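Local coordinates for protein lactate racemase (Thermoanaerobacterium thermosaccharolyticum, PDB 2YJG) that interconverts the D- and L-isomers of lactate, using a nickel pincer cofactor derived from nicotinic acid mononucleotide, at residues Glu334-Asp337 with Pro338-Met342. Sequence-based numbering, arbitrary orientation.
Sequences ESKD and PQDVM
Asp337 is the N-cap of helix 338-346, and its OD1 accepts from Asp340 N at 2.8 Å, with the donor lying nearly in line with the CG-OD1 bond. A chi1 of 53° sets CG between the backbone N and the carbonyl carbon, bringing OD1 to the amide of Asp340. The carbonyl of the same residue opens the regular helical bonding, Asp337 O taking Val341 N at 3.3 Å; Asp340 N makes a weak second bond to this oxygen. Asp340 answers the cap by reaching back into the loop: with CG anti to its backbone N, OD2 receives Lys336 N at 2.9 Å on the anti lone pair, and the N-H...O angle of 168° is close to straight. A water bonds to Asp340 OD2 at 2.6 Å and reaches weakly to Glu334 O. The Lys336 and Asp340 side chains cross nearly perpendicularly, Lys336 CG lying 3.5 Å from Asp340 OD2. Cutting Asp340 back to an alanine removes OD2, which would probably leave Lys336 N and the water without that acceptor and the loop freer to shift. In the same loop, Ser335 CB packs tightly on Val341 CG2 at 3.5 Å, and Ser335 OG bonds to Trp331 O and Lys344 NZ. The contact thus forms the surface corner joining helix 326-333 to helix 338-346, whose Pro338 and Val341 rest on Leu367 and Ala364 of helix 357-369.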
ATOM      1  N   GLU A 334       5.709  -9.743 -41.363  1.00 24.71           N
ATOM      2  CA  GLU A 334       6.715 -10.671 -41.923  1.00 26.47           C
ATOM      3  C   GLU A 334       6.160 -11.847 -42.799  1.00 24.56           C
ATOM      4  O   GLU A 334       6.926 -12.703 -43.224  1.00 25.09           O
ATOM      5  CB  GLU A 334       7.514 -11.288 -40.778  1.00 28.07           C
ATOM      6  CG  GLU A 334       8.202 -10.266 -39.824  1.00 33.85           C
ATOM      7  CD  GLU A 334       9.412  -9.619 -40.466  1.00 39.04           C
ATOM      8  OE1 GLU A 334      10.142 -10.353 -41.185  1.00 44.76           O
ATOM      9  OE2 GLU A 334       9.648  -8.400 -40.271  1.00 41.31           O
ATOM     10  N   SER A 335       4.861 -11.882 -43.102  1.00 21.82           N
ATOM     11  CA  SER A 335       4.310 -13.003 -43.846  1.00 20.48           C
ATOM     12  C   SER A 335       3.650 -12.555 -45.133  1.00 20.65           C
ATOM     13  O   SER A 335       3.413 -11.357 -45.344  1.00 20.60           O
ATOM     14  CB  SER A 335       3.292 -13.820 -42.978  1.00 20.64           C
ATOM     15  OG  SER A 335       3.926 -14.330 -41.824  1.00 17.26           O
ATOM     16  N   LYS A 336       3.320 -13.517 -45.979  1.00 21.05           N
ATOM     17  CA  LYS A 336       2.761 -13.200 -47.322  1.00 22.87           C
ATOM     18  C   LYS A 336       1.291 -12.833 -47.328  1.00 21.86           C
ATOM     19  O   LYS A 336       0.815 -12.088 -48.200  1.00 23.95           O
ATOM     20  CB  LYS A 336       2.923 -14.391 -48.260  1.00 23.96           C
ATOM     21  CG  LYS A 336       4.380 -14.793 -48.570  1.00 29.24           C
ATOM     22  CD  LYS A 336       4.517 -15.920 -49.623  1.00 34.17           C
ATOM     23  CE  LYS A 336       3.915 -17.265 -49.172  1.00 36.53           C
ATOM     24  NZ  LYS A 336       4.198 -18.423 -50.096  1.00 38.69           N
ATOM     25  N   ASP A 337       0.536 -13.473 -46.452  1.00 20.25           N
ATOM     26  CA  ASP A 337      -0.906 -13.318 -46.397  1.00 18.78           C
ATOM     27  C   ASP A 337      -1.362 -14.040 -45.161  1.00 17.93           C
ATOM     28  O   ASP A 337      -0.548 -14.681 -44.486  1.00 14.81           O
ATOM     29  CB  ASP A 337      -1.597 -13.883 -47.651  1.00 20.30           C
ATOM     30  CG  ASP A 337      -1.223 -15.325 -47.972  1.00 20.35           C
ATOM     31  OD1 ASP A 337      -0.939 -16.154 -47.069  1.00 17.48           O
ATOM     32  OD2 ASP A 337      -1.295 -15.648 -49.189  1.00 22.02           O
ATOM     33  N   PRO A 338      -2.655 -13.955 -44.847  1.00 16.76           N
ATOM     34  CA  PRO A 338      -3.074 -14.623 -43.617  1.00 16.13           C
ATOM     35  C   PRO A 338      -2.879 -16.158 -43.569  1.00 15.23           C
ATOM     36  O   PRO A 338      -2.662 -16.693 -42.454  1.00 13.44           O
ATOM     37  CB  PRO A 338      -4.552 -14.246 -43.491  1.00 16.65           C
ATOM     38  CG  PRO A 338      -4.694 -12.959 -44.348  1.00 15.79           C
ATOM     39  CD  PRO A 338      -3.640 -12.998 -45.379  1.00 18.00           C
ATOM     40  N   GLN A 339      -3.029 -16.862 -44.704  1.00 15.29           N
ATOM     41  CA  GLN A 339      -2.837 -18.293 -44.731  1.00 15.10           C
ATOM     42  C   GLN A 339      -1.370 -18.601 -44.364  1.00 14.90           C
ATOM     43  O   GLN A 339      -1.121 -19.580 -43.669  1.00 15.97           O
ATOM     44  CB  GLN A 339      -3.102 -18.904 -46.104  1.00 15.80           C
ATOM     45  CG  GLN A 339      -2.945 -20.381 -46.121  1.00 17.09           C
ATOM     46  CD  GLN A 339      -3.946 -21.074 -45.231  1.00 15.70           C
ATOM     47  OE1 GLN A 339      -3.590 -21.870 -44.310  1.00 18.52           O
ATOM     48  NE2 GLN A 339      -5.216 -20.808 -45.473  1.00 15.28           N
ATOM     49  N   ASP A 340      -0.443 -17.730 -44.775  1.00 16.13           N
ATOM     50  CA  ASP A 340       0.997 -17.911 -44.445  1.00 16.90           C
ATOM     51  C   ASP A 340       1.158 -17.819 -42.889  1.00 16.77           C
ATOM     52  O   ASP A 340       1.797 -18.644 -42.273  1.00 17.57           O
ATOM     53  CB  ASP A 340       1.810 -16.851 -45.171  1.00 17.79           C
ATOM     54  CG  ASP A 340       3.293 -17.161 -45.242  1.00 18.66           C
ATOM     55  OD1 ASP A 340       3.673 -18.337 -45.208  1.00 20.74           O
ATOM     56  OD2 ASP A 340       4.067 -16.190 -45.322  1.00 21.58           O
ATOM     57  N   VAL A 341       0.527 -16.820 -42.283  1.00 14.56           N
ATOM     58  CA  VAL A 341       0.563 -16.630 -40.860  1.00 14.20           C
ATOM     59  C   VAL A 341       0.066 -17.858 -40.149  1.00 13.71           C
ATOM     60  O   VAL A 341       0.764 -18.374 -39.249  1.00 15.42           O
ATOM     61  CB  VAL A 341      -0.214 -15.377 -40.401  1.00 15.01           C
ATOM     62  CG1 VAL A 341      -0.340 -15.366 -38.832  1.00 13.16           C
ATOM     63  CG2 VAL A 341       0.422 -14.096 -41.069  1.00 17.74           C
ATOM     64  N   MET A 342      -1.099 -18.382 -40.568  1.00 13.30           N
ATOM     65  CA  MET A 342      -1.663 -19.549 -39.992  1.00 12.31           C
ATOM     66  C   MET A 342      -0.722 -20.752 -40.114  1.00 14.35           C
ATOM     67  O   MET A 342      -0.475 -21.463 -39.158  1.00 14.18           O
ATOM     68  CB  MET A 342      -2.975 -19.839 -40.652  1.00 13.26           C
ATOM     69  CG  MET A 342      -3.744 -21.003 -40.160  1.00 13.01           C
ATOM     70  SD  MET A 342      -4.171 -20.990 -38.423  1.00 14.08           S
ATOM     71  CE  MET A 342      -5.630 -19.832 -38.520  1.00 16.78           C
TER
HETATM   72  O   HOH W   1       6.572 -15.465 -45.231  1.00 27.53           O